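Local coordinates for protein cytosolic phospholipase A2 delta (Homo sapiens, PDB 5IXC) that hydrolyses glycerophospholipids at the sn-2 position in a calcium-dependent manner, with a preference for linoleic acid there, at residues 210-215 and 277-282; 168-173 and 271-276; 495-500 and 608-613. All coordinates share one frame; numbering follows the deposited sequence.

In the fold
From the N terminus, contact 2 opens first, at 168-173 on strand 160-171. Contact 1 opens next, at 210-215. Contact 2 closes at 271-276 and contact 1 directly after it, at 277-282, so the two loops cross. Both reach the same antiparallel sheet, through neighbouring strands 160-171 and 210-216; 277-282 is loop. Their centres lie about 12 Å apart. Contact 2 pairs two strands of the probable second C2 domain. Contact 1 ties that sheet to the connection into the catalytic sheet. Contact 3 follows in series: 608-613 returns to 495-500 after 107 residues. It joins the edge region of the catalytic sheet to the loop before strand 614-615, which pairs with strand 160-171.

Contact 1: residues 210-215 and 277-282; sequences AFRFHY and GCPEEL
R212 and H214 of strand 210-216, in what is probably the second C2 domain, meet C278, P279 and E280 of the connection toward the catalytic alpha/beta hydrolase domain. This connection runs from strand 269-277 to strand 285-286, the latter an outer strand of the large mixed sheet. The contact is small, burying 197 Å² in all, and lies near the surface.

H214 makes the one hydrogen bond across the contact, a weak one; its stronger partner is E198, through ND1. Its CG stands anti to its own carbonyl carbon (chi1 -55°), and the end of the imidazole swings over to the loop. H214 NE2 donates to E280 OE2 at 3.0 Å, with an N-H...O angle of only 134°. The ring and carboxylate planes are 67° apart. The second oxygen, E280 OE1, lies in the ring plane at the imidazole edge, 3.6 Å from H214 NE2. Two carboxylates thus approach one imidazole, which would probably stabilise its protonated form.

C278 SG is in a disulfide with C167 of strand 160-171, so the start of the loop is covalently tied to the same sheet. C278 SG also approaches H214 CD2 at 3.6 Å, obliquely to the ring.

R212 runs alongside P279. Its chain leaves with CG anti to the backbone N, then bends at chi2 and chi3. The R212 and P279 side chains run past each other in opposite directions. R212 NE makes a salt bridge with D169, which also binds a barium ion. NH1 is the guanidinium nitrogen that touches the loop: R212 NH1 is 3.7 Å from P279 CG and 4.0 Å from E280 OE1, the latter too long for a salt bridge.

Contact 2: residues 168-173 and 271-276; sequences LDVHLD and LQLKAE. With BA (barium ion), chain D.
V170 and L273 lie side by side and point the same way from the sheet. V170 CG1 is anti to the backbone N (chi1 -175°) and rests 4.1 Å from L273 CD1. The same methyl touches L271, whose side chain runs across it at a slant; V170 CG1 and L271 CD2 are 4.1 Å apart. Further along this face, L168 CD2 lies 4.2 Å from A275 CB. L168 also packs on F213, Y215 and L223.

These residues sit on two antiparallel strands of the probable second C2 domain, a beta-sandwich fold. D169 with K274 and H171 with Q272 are the hydrogen-bonded pairs. D169 N donates to K274 O at 2.8 Å, and H171 N to Q272 O at 2.9 Å. The return bond of the second pair, Q272 N to H171 O, is weak.

The side chains of these pairs point to the other face. Q272 bends at chi2 (74°), so its amide turns toward D173. Q272 OE1 is 3.9 Å from H171 CB, and Q272 CB also lies against that atom. A glycine in place of Q272 would probably leave H171 CB and the D173 backbone without the cover of its chain and amide.

D169 turns its carboxylate away from K274. With OD1 engaged by R212, D169 OD2 binds a barium ion at 3.1 Å. H171 NE2 lies 3.5 Å from the barium, close to the ion but not a ligand.

Contact 3: residues 495-500 and 608-613; sequences LKYGAF and NFLQGL
L610 reaches across to Y497 and A499. From CB the chain turns so that CG is anti to the carbonyl carbon (chi1 -61°). At CG the chain forks, and each methyl meets a different residue. L610 CD1 continues the extended chain (chi2 179°) and meets the tyrosine ring obliquely, 3.7 Å from Y497 CD2. The two side chains cross at about a right angle. The other branch, L610 CD2, packs on A499 CB at 3.5 Å.

F609 meets the same alanine. With CG between the backbone N and the carbonyl carbon (chi1 72°), the ring edge is brought to A499 O, which lies in the ring plane, 3.4 Å from F609 CZ. F609 CE1 is 4.1 Å from A499 CB. No hydrogen bond crosses this apolar contact.

Two turns shape 608-613; a G1 beta bulge shapes 495-500. N608 to Q611 is a type I beta turn, and within it N608 OD1 accepts from L610 N at 3.2 Å in an Asx turn. The donor stands above the carbonyl plane of the amide. A type II turn follows from L610 to L613. In the bulge, G498 and A499 both face F494. Y497 OH is hydrogen-bonded to E483.

The bulge leads into strand 499-501, which lies between strands 285-286 and 492-494 in the catalytic mixed sheet. In the chain, the 608-613 loop lies between helix 585-593 and strand 614-615, and L610 packs on F494 of strand 492-494 and on I160 of strand 160-171.

Contact 1: residues 210-215 and 277-282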
ATOM      1  N   ALA A 210       7.906 -24.985 -24.893  1.00 74.26           N
ATOM      2  CA  ALA A 210       7.366 -23.714 -25.374  1.00 73.17           C
ATOM      3  C   ALA A 210       7.590 -22.590 -24.353  1.00 71.16           C
ATOM      4  O   ALA A 210       7.905 -22.846 -23.192  1.00 68.93           O
ATOM      5  CB  ALA A 210       5.893 -23.851 -25.718  1.00 73.74           C
ATOM      6  N   PHE A 211       7.458 -21.349 -24.814  1.00 67.58           N
ATOM      7  CA  PHE A 211       7.677 -20.170 -23.967  1.00 66.57           C
ATOM      8  C   PHE A 211       6.796 -19.015 -24.388  1.00 62.76           C
ATOM      9  O   PHE A 211       6.499 -18.842 -25.572  1.00 66.18           O
ATOM     10  CB  PHE A 211       9.130 -19.679 -24.011  1.00 71.07           C
ATOM     11  CG  PHE A 211      10.149 -20.770 -23.916  1.00 74.51           C
ATOM     12  CD1 PHE A 211      10.582 -21.230 -22.686  1.00 76.41           C
ATOM     13  CD2 PHE A 211      10.675 -21.334 -25.069  1.00 77.82           C
ATOM     14  CE1 PHE A 211      11.526 -22.237 -22.603  1.00 79.93           C
ATOM     15  CE2 PHE A 211      11.614 -22.341 -24.996  1.00 82.77           C
ATOM     16  CZ  PHE A 211      12.042 -22.793 -23.762  1.00 83.38           C
ATOM     17  N   ARG A 212       6.444 -18.201 -23.401  1.00 58.87           N
ATOM     18  CA  ARG A 212       5.623 -17.026 -23.597  1.00 60.80           C
ATOM     19  C   ARG A 212       6.368 -15.793 -23.061  1.00 57.81           C
ATOM     20  O   ARG A 212       6.926 -15.814 -21.963  1.00 52.10           O
ATOM     21  CB  ARG A 212       4.285 -17.233 -22.888  1.00 67.62           C
ATOM     22  CG  ARG A 212       3.318 -16.064 -22.923  1.00 75.96           C
ATOM     23  CD  ARG A 212       2.658 -15.846 -24.280  1.00 84.95           C
ATOM     24  NE  ARG A 212       1.868 -16.974 -24.776  1.00 92.97           N
ATOM     25  CZ  ARG A 212       0.712 -17.389 -24.261  1.00 94.93           C
ATOM     26  NH1 ARG A 212       0.185 -16.807 -23.191  1.00 97.22           N
ATOM     27  NH2 ARG A 212       0.080 -18.413 -24.816  1.00 95.35           N
ATOM     28  N   PHE A 213       6.408 -14.738 -23.872  1.00 55.61           N
ATOM     29  CA  PHE A 213       6.924 -13.432 -23.451  1.00 52.71           C
ATOM     30  C   PHE A 213       5.831 -12.379 -23.550  1.00 49.81           C
ATOM     31  O   PHE A 213       5.183 -12.253 -24.584  1.00 48.41           O
ATOM     32  CB  PHE A 213       8.075 -12.974 -24.334  1.00 53.82           C
ATOM     33  CG  PHE A 213       9.373 -13.664 -24.062  1.00 54.28           C
ATOM     34  CD1 PHE A 213      10.311 -13.099 -23.198  1.00 55.20           C
ATOM     35  CD2 PHE A 213       9.683 -14.850 -24.705  1.00 55.56           C
ATOM     36  CE1 PHE A 213      11.528 -13.724 -22.971  1.00 56.14           C
ATOM     37  CE2 PHE A 213      10.899 -15.485 -24.483  1.00 55.97           C
ATOM     38  CZ  PHE A 213      11.819 -14.921 -23.614  1.00 57.02           C
ATOM     39  N   HIS A 214       5.662 -11.613 -22.482  1.00 47.46           N
ATOM     40  CA  HIS A 214       4.741 -10.470 -22.468  1.00 49.11           C
ATOM     41  C   HIS A 214       5.530  -9.164 -22.522  1.00 46.76           C
ATOM     42  O   HIS A 214       6.501  -8.981 -21.786  1.00 40.15           O
ATOM     43  CB  HIS A 214       3.885 -10.462 -21.196  1.00 50.47           C
ATOM     44  CG  HIS A 214       3.134 -11.736 -20.960  1.00 51.73           C
ATOM     45  ND1 HIS A 214       3.749 -12.886 -20.519  1.00 51.35           N
ATOM     46  CD2 HIS A 214       1.820 -12.038 -21.094  1.00 49.70           C
ATOM     47  CE1 HIS A 214       2.847 -13.842 -20.401  1.00 51.69           C
ATOM     48  NE2 HIS A 214       1.669 -13.352 -20.738  1.00 49.28           N
ATOM     49  N   TYR A 215       5.087  -8.252 -23.380  1.00 46.30           N
ATOM     50  CA  TYR A 215       5.759  -6.972 -23.551  1.00 46.33           C
ATOM     51  C   TYR A 215       4.837  -5.988 -24.213  1.00 44.88           C
ATOM     52  O   TYR A 215       3.961  -6.371 -24.949  1.00 49.34           O
ATOM     53  CB  TYR A 215       7.021  -7.143 -24.397  1.00 46.39           C
ATOM     54  CG  TYR A 215       6.743  -7.711 -25.760  1.00 47.97           C
ATOM     55  CD1 TYR A 215       6.643  -6.887 -26.875  1.00 50.05           C
ATOM     56  CD2 TYR A 215       6.561  -9.068 -25.935  1.00 50.11           C
ATOM     57  CE1 TYR A 215       6.384  -7.409 -28.133  1.00 52.55           C
ATOM     58  CE2 TYR A 215       6.298  -9.598 -27.185  1.00 53.66           C
ATOM     59  CZ  TYR A 215       6.209  -8.771 -28.283  1.00 53.28           C
ATOM     60  OH  TYR A 215       5.954  -9.315 -29.525  1.00 53.72           O
ATOM     61  N   GLY A 277      -1.753 -10.386 -29.449  1.00 73.55           N
ATOM     62  CA  GLY A 277      -2.198  -9.691 -28.241  1.00 76.37           C
ATOM     63  C   GLY A 277      -2.373 -10.725 -27.147  1.00 79.22           C
ATOM     64  O   GLY A 277      -2.715 -11.873 -27.431  1.00 82.44           O
ATOM     65  N   CYS A 278      -2.113 -10.340 -25.901  1.00 83.15           N
ATOM     66  CA  CYS A 278      -2.067 -11.331 -24.828  1.00 84.15           C
ATOM     67  C   CYS A 278      -3.436 -11.932 -24.595  1.00 77.16           C
ATOM     68  O   CYS A 278      -4.433 -11.198 -24.639  1.00 72.55           O
ATOM     69  CB  CYS A 278      -1.492 -10.703 -23.571  1.00 86.68           C
ATOM     70  SG  CYS A 278       0.309 -10.451 -23.889  1.00100.37           S
ATOM     71  N   PRO A 279      -3.505 -13.272 -24.393  1.00 74.36           N
ATOM     72  CA  PRO A 279      -4.853 -13.793 -24.187  1.00 79.15           C
ATOM     73  C   PRO A 279      -5.514 -13.331 -22.892  1.00 80.12           C
ATOM     74  O   PRO A 279      -6.708 -13.043 -22.879  1.00 83.67           O
ATOM     75  CB  PRO A 279      -4.630 -15.302 -24.119  1.00 79.65           C
ATOM     76  CG  PRO A 279      -3.250 -15.449 -23.587  1.00 81.22           C
ATOM     77  CD  PRO A 279      -2.504 -14.364 -24.325  1.00 76.10           C
ATOM     78  N   GLU A 280      -4.725 -13.250 -21.824  1.00 78.47           N
ATOM     79  CA  GLU A 280      -5.258 -13.069 -20.476  1.00 72.71           C
ATOM     80  C   GLU A 280      -6.085 -11.824 -20.307  1.00 67.88           C
ATOM     81  O   GLU A 280      -5.878 -10.812 -20.956  1.00 67.48           O
ATOM     82  CB  GLU A 280      -4.149 -13.034 -19.434  1.00 72.38           C
ATOM     83  CG  GLU A 280      -3.274 -14.272 -19.427  1.00 77.10           C
ATOM     84  CD  GLU A 280      -1.911 -14.035 -20.049  1.00 80.88           C
ATOM     85  OE1 GLU A 280      -1.831 -13.898 -21.287  1.00 85.52           O
ATOM     86  OE2 GLU A 280      -0.908 -13.985 -19.304  1.00 80.57           O
ATOM     87  N   GLU A 281      -7.035 -11.942 -19.405  1.00 69.77           N
ATOM     88  CA  GLU A 281      -7.817 -10.821 -18.930  1.00 70.50           C
ATOM     89  C   GLU A 281      -7.118 -10.149 -17.758  1.00 61.75           C
ATOM     90  O   GLU A 281      -6.225 -10.714 -17.118  1.00 54.04           O
ATOM     91  CB  GLU A 281      -9.187 -11.321 -18.474  1.00 76.12           C
ATOM     92  CG  GLU A 281      -9.969 -12.057 -19.559  1.00 81.35           C
ATOM     93  CD  GLU A 281     -10.715 -11.119 -20.492  1.00 83.75           C
ATOM     94  OE1 GLU A 281     -11.238 -11.606 -21.516  1.00 84.91           O
ATOM     95  OE2 GLU A 281     -10.777  -9.901 -20.207  1.00 81.96           O
ATOM     96  N   LEU A 282      -7.549  -8.934 -17.472  1.00 61.30           N
ATOM     97  CA  LEU A 282      -7.024  -8.207 -16.329  1.00 61.57           C
ATOM     98  C   LEU A 282      -7.547  -8.770 -15.039  1.00 60.33           C
ATOM     99  O   LEU A 282      -8.750  -8.849 -14.845  1.00 61.43           O
ATOM    100  CB  LEU A 282      -7.381  -6.727 -16.400  1.00 61.60           C
ATOM    101  CG  LEU A 282      -6.221  -5.887 -16.910  1.00 65.42           C
ATOM    102  CD1 LEU A 282      -5.827  -6.336 -18.315  1.00 67.23           C
ATOM    103  CD2 LEU A 282      -6.593  -4.417 -16.901  1.00 64.91           C
TER

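Contact 2: residues 168-173 and 271-276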
ATOM      1  N   LEU A 168       4.702 -12.938 -27.167  1.00 53.13           N
ATOM      2  CA  LEU A 168       5.512 -13.637 -28.135  1.00 52.79           C
ATOM      3  C   LEU A 168       5.490 -15.081 -27.758  1.00 56.04           C
ATOM      4  O   LEU A 168       5.724 -15.428 -26.614  1.00 56.88           O
ATOM      5  CB  LEU A 168       6.944 -13.119 -28.132  1.00 53.29           C
ATOM      6  CG  LEU A 168       7.879 -13.450 -29.310  1.00 52.78           C
ATOM      7  CD1 LEU A 168       8.814 -14.591 -28.988  1.00 53.31           C
ATOM      8  CD2 LEU A 168       7.129 -13.782 -30.584  1.00 52.67           C
ATOM      9  N   ASP A 169       5.204 -15.926 -28.728  1.00 63.62           N
ATOM     10  CA  ASP A 169       5.096 -17.338 -28.477  1.00 64.94           C
ATOM     11  C   ASP A 169       6.136 -18.127 -29.242  1.00 58.28           C
ATOM     12  O   ASP A 169       6.278 -17.953 -30.443  1.00 50.71           O
ATOM     13  CB  ASP A 169       3.711 -17.789 -28.873  1.00 74.21           C
ATOM     14  CG  ASP A 169       3.133 -18.712 -27.881  1.00 83.81           C
ATOM     15  OD1 ASP A 169       2.118 -18.331 -27.261  1.00 96.70           O
ATOM     16  OD2 ASP A 169       3.711 -19.809 -27.694  1.00 96.88           O
ATOM     17  N   VAL A 170       6.831 -19.011 -28.529  1.00 57.50           N
ATOM     18  CA  VAL A 170       7.986 -19.720 -29.067  1.00 62.84           C
ATOM     19  C   VAL A 170       7.919 -21.227 -28.819  1.00 67.00           C
ATOM     20  O   VAL A 170       7.970 -21.654 -27.671  1.00 65.31           O
ATOM     21  CB  VAL A 170       9.294 -19.180 -28.447  1.00 64.75           C
ATOM     22  CG1 VAL A 170      10.533 -19.827 -29.081  1.00 65.23           C
ATOM     23  CG2 VAL A 170       9.365 -17.673 -28.612  1.00 63.31           C
ATOM     24  N   HIS A 171       7.868 -22.008 -29.905  1.00 71.64           N
ATOM     25  CA  HIS A 171       7.918 -23.481 -29.856  1.00 78.25           C
ATOM     26  C   HIS A 171       9.309 -24.049 -30.095  1.00 79.53           C
ATOM     27  O   HIS A 171      10.119 -23.429 -30.775  1.00 83.58           O
ATOM     28  CB  HIS A 171       7.049 -24.070 -30.948  1.00 90.08           C
ATOM     29  CG  HIS A 171       5.595 -24.113 -30.621  1.00 97.31           C
ATOM     30  ND1 HIS A 171       5.022 -25.174 -29.956  1.00102.15           N
ATOM     31  CD2 HIS A 171       4.588 -23.258 -30.911  1.00100.45           C
ATOM     32  CE1 HIS A 171       3.725 -24.961 -29.833  1.00101.38           C
ATOM     33  NE2 HIS A 171       3.436 -23.804 -30.399  1.00 97.97           N
ATOM     34  N   LEU A 172       9.532 -25.274 -29.622  1.00 85.29           N
ATOM     35  CA  LEU A 172      10.878 -25.884 -29.590  1.00 93.65           C
ATOM     36  C   LEU A 172      11.336 -26.701 -30.817  1.00104.58           C
ATOM     37  O   LEU A 172      12.532 -26.711 -31.114  1.00122.43           O
ATOM     38  CB  LEU A 172      11.052 -26.740 -28.332  1.00 92.40           C
ATOM     39  CG  LEU A 172      12.476 -27.104 -27.848  1.00 94.32           C
ATOM     40  CD1 LEU A 172      12.996 -28.407 -28.465  1.00 97.55           C
ATOM     41  CD2 LEU A 172      13.477 -25.973 -28.063  1.00 90.88           C
ATOM     42  N   ASP A 173      10.447 -27.405 -31.511  1.00104.10           N
ATOM     43  CA  ASP A 173      10.877 -28.097 -32.755  1.00106.67           C
ATOM     44  C   ASP A 173       9.757 -28.352 -33.768  1.00103.59           C
ATOM     45  O   ASP A 173       9.797 -27.836 -34.893  1.00 91.38           O
ATOM     46  CB  ASP A 173      11.678 -29.391 -32.450  1.00108.40           C
ATOM     47  CG  ASP A 173      10.861 -30.468 -31.735  1.00111.60           C
ATOM     48  OD1 ASP A 173       9.784 -30.862 -32.244  1.00107.67           O
ATOM     49  OD2 ASP A 173      11.332 -30.959 -30.680  1.00108.28           O
ATOM     50  N   LEU A 271      12.821 -23.206 -34.196  1.00 64.17           N
ATOM     51  CA  LEU A 271      11.832 -22.500 -33.378  1.00 61.74           C
ATOM     52  C   LEU A 271      10.719 -21.925 -34.233  1.00 62.97           C
ATOM     53  O   LEU A 271      10.966 -21.448 -35.333  1.00 66.82           O
ATOM     54  CB  LEU A 271      12.484 -21.357 -32.608  1.00 62.98           C
ATOM     55  CG  LEU A 271      13.628 -21.700 -31.654  1.00 66.13           C
ATOM     56  CD1 LEU A 271      14.215 -20.421 -31.075  1.00 68.99           C
ATOM     57  CD2 LEU A 271      13.187 -22.614 -30.529  1.00 64.73           C
ATOM     58  N   GLN A 272       9.493 -21.974 -33.721  1.00 62.50           N
ATOM     59  CA  GLN A 272       8.379 -21.244 -34.331  1.00 64.51           C
ATOM     60  C   GLN A 272       8.012 -20.079 -33.438  1.00 63.23           C
ATOM     61  O   GLN A 272       7.865 -20.238 -32.232  1.00 58.71           O
ATOM     62  CB  GLN A 272       7.153 -22.116 -34.528  1.00 66.50           C
ATOM     63  CG  GLN A 272       7.201 -22.994 -35.755  1.00 74.45           C
ATOM     64  CD  GLN A 272       8.151 -24.168 -35.595  1.00 88.11           C
ATOM     65  OE1 GLN A 272       8.145 -24.862 -34.567  1.00 95.51           O
ATOM     66  NE2 GLN A 272       8.980 -24.402 -36.612  1.00 96.74           N
ATOM     67  N   LEU A 273       7.878 -18.906 -34.042  1.00 60.76           N
ATOM     68  CA  LEU A 273       7.606 -17.704 -33.299  1.00 61.09           C
ATOM     69  C   LEU A 273       6.387 -17.060 -33.871  1.00 60.84           C
ATOM     70  O   LEU A 273       6.244 -16.982 -35.089  1.00 59.63           O
ATOM     71  CB  LEU A 273       8.772 -16.726 -33.427  1.00 65.08           C
ATOM     72  CG  LEU A 273      10.044 -16.968 -32.622  1.00 66.17           C
ATOM     73  CD1 LEU A 273      10.632 -18.339 -32.861  1.00 69.25           C
ATOM     74  CD2 LEU A 273      11.039 -15.912 -33.049  1.00 68.91           C
ATOM     75  N   LYS A 274       5.516 -16.577 -32.999  1.00 59.63           N
ATOM     76  CA  LYS A 274       4.440 -15.720 -33.439  1.00 61.99           C
ATOM     77  C   LYS A 274       4.072 -14.745 -32.357  1.00 57.84           C
ATOM     78  O   LYS A 274       4.150 -15.066 -31.180  1.00 52.70           O
ATOM     79  CB  LYS A 274       3.213 -16.539 -33.795  1.00 73.26           C
ATOM     80  CG  LYS A 274       2.377 -15.889 -34.889  1.00 82.22           C
ATOM     81  CD  LYS A 274       0.939 -16.353 -34.880  1.00 87.72           C
ATOM     82  CE  LYS A 274       0.009 -15.240 -35.348  1.00 92.23           C
ATOM     83  NZ  LYS A 274       0.182 -14.922 -36.794  1.00 94.64           N
ATOM     84  N   ALA A 275       3.639 -13.563 -32.770  1.00 56.80           N
ATOM     85  CA  ALA A 275       3.249 -12.542 -31.832  1.00 57.64           C
ATOM     86  C   ALA A 275       1.765 -12.267 -31.949  1.00 60.97           C
ATOM     87  O   ALA A 275       1.215 -12.206 -33.044  1.00 60.12           O
ATOM     88  CB  ALA A 275       4.055 -11.280 -32.071  1.00 59.34           C
ATOM     89  N   GLU A 276       1.121 -12.105 -30.802  1.00 67.03           N
ATOM     90  CA  GLU A 276      -0.302 -11.832 -30.746  1.00 72.75           C
ATOM     91  C   GLU A 276      -0.590 -11.021 -29.498  1.00 71.94           C
ATOM     92  O   GLU A 276       0.247 -10.939 -28.608  1.00 72.75           O
ATOM     93  CB  GLU A 276      -1.097 -13.141 -30.745  1.00 82.92           C
ATOM     94  CG  GLU A 276      -2.548 -12.977 -31.221  1.00 95.29           C
ATOM     95  CD  GLU A 276      -3.556 -13.668 -30.310  1.00106.41           C
ATOM     96  OE1 GLU A 276      -4.730 -13.208 -30.193  1.00108.60           O
ATOM     97  OE2 GLU A 276      -3.169 -14.691 -29.699  1.00110.18           O
TER
HETATM   98 BA    BA D 902       1.631 -22.017 -28.064  0.50125.71          BA

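Contact 3: residues 495-500 and 608-613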
ATOM      1  N   LEU A 495      -6.151   3.538  -2.988  1.00 48.57           N
ATOM      2  CA  LEU A 495      -7.286   4.464  -3.063  1.00 50.72           C
ATOM      3  C   LEU A 495      -7.068   5.511  -4.155  1.00 50.11           C
ATOM      4  O   LEU A 495      -7.937   5.751  -4.972  1.00 51.71           O
ATOM      5  CB  LEU A 495      -7.540   5.135  -1.705  1.00 50.69           C
ATOM      6  CG  LEU A 495      -7.922   4.210  -0.553  1.00 48.14           C
ATOM      7  CD1 LEU A 495      -8.089   5.010   0.725  1.00 48.86           C
ATOM      8  CD2 LEU A 495      -9.197   3.446  -0.859  1.00 48.08           C
ATOM      9  N   LYS A 496      -5.885   6.101  -4.172  1.00 51.95           N
ATOM     10  CA  LYS A 496      -5.551   7.159  -5.127  1.00 55.45           C
ATOM     11  C   LYS A 496      -5.737   6.711  -6.570  1.00 55.60           C
ATOM     12  O   LYS A 496      -6.324   7.417  -7.403  1.00 56.12           O
ATOM     13  CB  LYS A 496      -4.099   7.565  -4.910  1.00 61.51           C
ATOM     14  CG  LYS A 496      -3.615   8.788  -5.670  1.00 64.80           C
ATOM     15  CD  LYS A 496      -2.117   8.987  -5.461  1.00 70.97           C
ATOM     16  CE  LYS A 496      -1.756   9.235  -3.999  1.00 73.99           C
ATOM     17  NZ  LYS A 496      -0.283   9.302  -3.802  1.00 79.00           N
ATOM     18  N   TYR A 497      -5.226   5.526  -6.855  1.00 53.32           N
ATOM     19  CA  TYR A 497      -5.185   5.016  -8.218  1.00 51.46           C
ATOM     20  C   TYR A 497      -6.443   4.271  -8.646  1.00 50.01           C
ATOM     21  O   TYR A 497      -6.620   4.015  -9.830  1.00 48.21           O
ATOM     22  CB  TYR A 497      -3.975   4.097  -8.410  1.00 51.50           C
ATOM     23  CG  TYR A 497      -2.645   4.746  -8.099  1.00 51.46           C
ATOM     24  CD1 TYR A 497      -2.343   6.017  -8.560  1.00 49.75           C
ATOM     25  CD2 TYR A 497      -1.682   4.073  -7.352  1.00 52.15           C
ATOM     26  CE1 TYR A 497      -1.132   6.608  -8.272  1.00 50.94           C
ATOM     27  CE2 TYR A 497      -0.468   4.656  -7.068  1.00 51.60           C
ATOM     28  CZ  TYR A 497      -0.203   5.926  -7.529  1.00 50.83           C
ATOM     29  OH  TYR A 497       0.994   6.523  -7.241  1.00 51.09           O
ATOM     30  N   GLY A 498      -7.311   3.923  -7.704  1.00 49.16           N
ATOM     31  CA  GLY A 498      -8.466   3.073  -8.026  1.00 50.03           C
ATOM     32  C   GLY A 498      -8.057   1.751  -8.668  1.00 48.53           C
ATOM     33  O   GLY A 498      -8.607   1.347  -9.685  1.00 48.83           O
ATOM     34  N   ALA A 499      -7.061   1.102  -8.085  1.00 47.06           N
ATOM     35  CA  ALA A 499      -6.626  -0.217  -8.546  1.00 51.12           C
ATOM     36  C   ALA A 499      -6.725  -1.235  -7.411  1.00 51.15           C
ATOM     37  O   ALA A 499      -6.069  -1.087  -6.382  1.00 44.09           O
ATOM     38  CB  ALA A 499      -5.198  -0.162  -9.077  1.00 52.88           C
ATOM     39  N   PHE A 500      -7.537  -2.269  -7.624  1.00 53.54           N
ATOM     40  CA  PHE A 500      -7.834  -3.259  -6.582  1.00 54.04           C
ATOM     41  C   PHE A 500      -7.747  -4.711  -7.031  1.00 53.48           C
ATOM     42  O   PHE A 500      -8.042  -5.046  -8.178  1.00 51.40           O
ATOM     43  CB  PHE A 500      -9.226  -3.012  -6.029  1.00 56.63           C
ATOM     44  CG  PHE A 500      -9.356  -1.715  -5.306  1.00 60.81           C
ATOM     45  CD1 PHE A 500      -9.134  -1.651  -3.936  1.00 63.44           C
ATOM     46  CD2 PHE A 500      -9.692  -0.554  -5.990  1.00 60.90           C
ATOM     47  CE1 PHE A 500      -9.243  -0.451  -3.259  1.00 65.17           C
ATOM     48  CE2 PHE A 500      -9.809   0.651  -5.317  1.00 62.07           C
ATOM     49  CZ  PHE A 500      -9.586   0.702  -3.950  1.00 63.25           C
ATOM     50  N   ASN A 608       4.929  -4.971  -6.486  1.00 75.67           N
ATOM     51  CA  ASN A 608       3.506  -5.006  -6.119  1.00 69.92           C
ATOM     52  C   ASN A 608       2.596  -5.184  -7.342  1.00 62.21           C
ATOM     53  O   ASN A 608       3.065  -5.220  -8.478  1.00 58.98           O
ATOM     54  CB  ASN A 608       3.120  -3.743  -5.324  1.00 70.01           C
ATOM     55  CG  ASN A 608       3.267  -2.464  -6.135  1.00 72.12           C
ATOM     56  OD1 ASN A 608       3.345  -2.488  -7.366  1.00 71.63           O
ATOM     57  ND2 ASN A 608       3.328  -1.336  -5.442  1.00 75.03           N
ATOM     58  N   PHE A 609       1.287  -5.266  -7.107  1.00 55.50           N
ATOM     59  CA  PHE A 609       0.349  -5.626  -8.173  1.00 52.47           C
ATOM     60  C   PHE A 609       0.099  -4.539  -9.225  1.00 52.02           C
ATOM     61  O   PHE A 609      -0.652  -4.758 -10.174  1.00 51.30           O
ATOM     62  CB  PHE A 609      -0.969  -6.155  -7.602  1.00 52.03           C
ATOM     63  CG  PHE A 609      -1.847  -5.114  -6.965  1.00 51.69           C
ATOM     64  CD1 PHE A 609      -2.719  -4.367  -7.729  1.00 51.38           C
ATOM     65  CD2 PHE A 609      -1.843  -4.936  -5.588  1.00 52.62           C
ATOM     66  CE1 PHE A 609      -3.538  -3.426  -7.144  1.00 52.89           C
ATOM     67  CE2 PHE A 609      -2.661  -3.998  -4.996  1.00 52.01           C
ATOM     68  CZ  PHE A 609      -3.510  -3.242  -5.776  1.00 52.80           C
ATOM     69  N   LEU A 610       0.753  -3.392  -9.075  1.00 51.70           N
ATOM     70  CA  LEU A 610       0.701  -2.328 -10.089  1.00 49.78           C
ATOM     71  C   LEU A 610       1.837  -2.454 -11.116  1.00 46.51           C
ATOM     72  O   LEU A 610       1.897  -1.707 -12.080  1.00 42.05           O
ATOM     73  CB  LEU A 610       0.779  -0.957  -9.428  1.00 49.94           C
ATOM     74  CG  LEU A 610      -0.313  -0.562  -8.442  1.00 51.89           C
ATOM     75  CD1 LEU A 610       0.013   0.827  -7.921  1.00 53.51           C
ATOM     76  CD2 LEU A 610      -1.715  -0.569  -9.035  1.00 53.09           C
ATOM     77  N   GLN A 611       2.732  -3.405 -10.905  1.00 44.45           N
ATOM     78  CA  GLN A 611       3.906  -3.521 -11.746  1.00 45.43           C
ATOM     79  C   GLN A 611       3.528  -3.419 -13.214  1.00 45.14           C
ATOM     80  O   GLN A 611       2.718  -4.204 -13.708  1.00 48.04           O
ATOM     81  CB  GLN A 611       4.621  -4.845 -11.494  1.00 48.29           C
ATOM     82  CG  GLN A 611       6.049  -4.870 -11.997  1.00 50.60           C
ATOM     83  CD  GLN A 611       6.658  -6.256 -11.963  1.00 54.31           C
ATOM     84  OE1 GLN A 611       6.199  -7.145 -11.236  1.00 56.15           O
ATOM     85  NE2 GLN A 611       7.708  -6.447 -12.745  1.00 56.02           N
ATOM     86  N   GLY A 612       4.120  -2.444 -13.900  1.00 44.71           N
ATOM     87  CA  GLY A 612       3.963  -2.292 -15.356  1.00 44.85           C
ATOM     88  C   GLY A 612       3.022  -1.164 -15.729  1.00 42.49           C
ATOM     89  O   GLY A 612       3.215  -0.484 -16.731  1.00 42.95           O
ATOM     90  N   LEU A 613       2.013  -0.964 -14.896  1.00 43.02           N
ATOM     91  CA  LEU A 613       1.005   0.061 -15.127  1.00 43.28           C
ATOM     92  C   LEU A 613       1.627   1.437 -15.109  1.00 41.52           C
ATOM     93  O   LEU A 613       2.723   1.628 -14.590  1.00 40.32           O
ATOM     94  CB  LEU A 613      -0.115  -0.031 -14.097  1.00 44.60           C
ATOM     95  CG  LEU A 613      -0.822  -1.393 -14.070  1.00 46.78           C
ATOM     96  CD1 LEU A 613      -1.855  -1.414 -12.959  1.00 48.62           C
ATOM     97  CD2 LEU A 613      -1.488  -1.728 -15.399  1.00 47.10           C
TER